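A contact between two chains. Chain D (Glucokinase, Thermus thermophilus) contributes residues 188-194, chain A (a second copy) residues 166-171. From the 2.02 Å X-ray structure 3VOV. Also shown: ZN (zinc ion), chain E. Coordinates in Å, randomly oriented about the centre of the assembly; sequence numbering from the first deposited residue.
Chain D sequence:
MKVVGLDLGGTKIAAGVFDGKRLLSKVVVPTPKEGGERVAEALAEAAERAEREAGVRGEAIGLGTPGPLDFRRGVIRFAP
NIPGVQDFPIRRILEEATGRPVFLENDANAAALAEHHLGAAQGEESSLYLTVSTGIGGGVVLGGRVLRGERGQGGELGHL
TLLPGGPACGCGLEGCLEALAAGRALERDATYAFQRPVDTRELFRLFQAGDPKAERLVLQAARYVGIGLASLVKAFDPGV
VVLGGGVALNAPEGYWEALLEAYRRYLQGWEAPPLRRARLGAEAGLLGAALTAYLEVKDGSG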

# COMPACT_ATOMS: atom_id res chain seq x y z
N ARG D 188 13.38 12.57 -8.21
CA ARG D 188 12.12 12.43 -8.93
C ARG D 188 10.99 13.03 -8.08
O ARG D 188 10.22 13.86 -8.56
CB ARG D 188 11.82 10.96 -9.20
CG ARG D 188 10.41 10.68 -9.81
CD ARG D 188 10.00 9.22 -9.63
NE ARG D 188 9.79 8.91 -8.20
CZ ARG D 188 10.08 7.75 -7.60
NH1 ARG D 188 10.59 6.72 -8.28
NH2 ARG D 188 9.84 7.63 -6.30
N ASP D 189 10.87 12.61 -6.82
CA ASP D 189 9.70 13.02 -6.02
C ASP D 189 9.85 14.46 -5.57
O ASP D 189 8.87 15.20 -5.44
CB ASP D 189 9.51 12.10 -4.80
CG ASP D 189 9.13 10.70 -5.20
OD1 ASP D 189 8.43 10.55 -6.22
OD2 ASP D 189 9.55 9.73 -4.52
N ALA D 190 11.08 14.86 -5.28
CA ALA D 190 11.31 16.24 -4.83
C ALA D 190 10.98 17.21 -5.96
O ALA D 190 10.38 18.26 -5.73
CB ALA D 190 12.75 16.43 -4.34
N THR D 191 11.39 16.83 -7.17
CA THR D 191 11.21 17.68 -8.31
C THR D 191 9.71 17.76 -8.62
O THR D 191 9.18 18.85 -8.87
CB THR D 191 12.04 17.14 -9.51
OG1 THR D 191 13.46 17.31 -9.21
CG2 THR D 191 11.68 17.85 -10.82
N TYR D 192 9.02 16.62 -8.53
CA TYR D 192 7.56 16.61 -8.72
C TYR D 192 6.84 17.50 -7.70
O TYR D 192 6.04 18.37 -8.09
CB TYR D 192 6.99 15.19 -8.66
CG TYR D 192 5.47 15.20 -8.81
CD1 TYR D 192 4.87 15.44 -10.04
CD2 TYR D 192 4.64 15.01 -7.69
CE1 TYR D 192 3.45 15.49 -10.18
CE2 TYR D 192 3.25 15.03 -7.81
CZ TYR D 192 2.66 15.28 -9.04
OH TYR D 192 1.28 15.29 -9.11
N ALA D 193 7.13 17.27 -6.41
CA ALA D 193 6.37 17.89 -5.31
C ALA D 193 6.68 19.38 -5.17
O ALA D 193 5.79 20.13 -4.77
CB ALA D 193 6.64 17.18 -3.96
N PHE D 194 7.94 19.76 -5.39
CA PHE D 194 8.35 21.16 -5.32
C PHE D 194 8.07 21.97 -6.60
O PHE D 194 8.18 23.21 -6.58
CB PHE D 194 9.82 21.29 -4.89
CG PHE D 194 10.03 21.03 -3.42
CD1 PHE D 194 9.77 22.01 -2.49
CD2 PHE D 194 10.43 19.77 -2.97
CE1 PHE D 194 9.92 21.75 -1.12
CE2 PHE D 194 10.61 19.49 -1.62
CZ PHE D 194 10.35 20.47 -0.68
ZN ZN E . -2.07 15.94 -2.67
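Chain A 166-171: GPACGC

Residues 188-194 of chain D are helical, part of a helix that begins earlier in the chain. Backbone hydrogen bonds from N to the O four residues earlier hold this segment, such as Ala D193 N to Asp D189 O at 2.9 Å. Residues 166-171 of chain A form no regular helix or strand. Pro A167, Ala A168 and Cys A169 are extended, and the chain then bends at Gly A170 and Cys A171, where phi and psi become helix-like. Chain A runs along the helix in the same general direction. Asp D189 CA lies 5.7 Å from Ala A168 CA, and one helical turn later Ala D193 CA lies 4.0 Å from Gly A170 CA.

Asp D189, Tyr D192 and Ala D193 turn their CA-to-CB bonds toward chain A; those of Ala D190 and Phe D194 point away. Ala A168 CB packs against Ala D193 CB at 3.9 Å and Asp D189 CB at 4.1 Å. Pro A167 CB lies 4.0 Å from Asp D189 OD1. At Ala D193 the backbones come close: Ala D193 CB is 3.6 Å from Cys A169 O, and Ala D193 O receives a CA-H...O contact from Gly A170 CA at 3.5 Å.

The Tyr D192 ring meets Ala A168 O at its edge, with CD2 3.2 Å from that oxygen. No direct hydrogen bond joins the stretches, but two waters bridge them. Water 1 donates to Ala A168 O (2.8 Å) and Asp D189 OD1 (2.9 Å). Water 2 accepts from Gly A170 N (3.0 Å) and lies 2.7 Å from Tyr D192 OH. Asp D189 also forms a salt bridge within its own helix, OD2 to Arg D188 NH2 at 2.8 Å.

The CA-to-CB bonds of Cys A169 and Cys A171 point away from the helix. Cys A169 SG and Cys A171 SG each bind ZN at 2.3 Å, and two further ligand atoms come from elsewhere in the structure.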

# COMPACT_ATOMS: atom_id res chain seq x y z
N GLY A 166 2.89 6.37 -0.54
CA GLY A 166 3.01 6.55 -2.01
C GLY A 166 3.83 7.78 -2.36
O GLY A 166 4.50 8.34 -1.50
N PRO A 167 3.84 8.19 -3.66
CA PRO A 167 4.74 9.30 -4.03
C PRO A 167 4.33 10.66 -3.51
O PRO A 167 3.13 10.92 -3.38
CB PRO A 167 4.71 9.30 -5.55
CG PRO A 167 4.06 8.03 -5.97
CD PRO A 167 3.14 7.63 -4.83
N ALA A 168 5.33 11.49 -3.19
CA ALA A 168 5.12 12.85 -2.68
C ALA A 168 4.19 13.60 -3.60
O ALA A 168 4.33 13.49 -4.85
CB ALA A 168 6.46 13.58 -2.55
N CYS A 169 3.22 14.30 -2.99
CA CYS A 169 2.30 15.18 -3.71
C CYS A 169 2.71 16.65 -3.57
O CYS A 169 3.30 17.04 -2.57
CB CYS A 169 0.87 15.05 -3.15
SG CYS A 169 -0.40 15.87 -4.23
N GLY A 170 2.38 17.45 -4.59
CA GLY A 170 2.56 18.90 -4.55
C GLY A 170 1.84 19.54 -3.37
O GLY A 170 2.26 20.61 -2.90
N CYS A 171 0.78 18.90 -2.85
CA CYS A 171 -0.00 19.54 -1.78
C CYS A 171 0.68 19.48 -0.42
O CYS A 171 0.36 20.26 0.47
CB CYS A 171 -1.44 19.02 -1.68
SG CYS A 171 -1.49 17.34 -0.93
O HOH W 1 6.31 12.46 -6.58
O HOH W 2 0.95 17.24 -7.23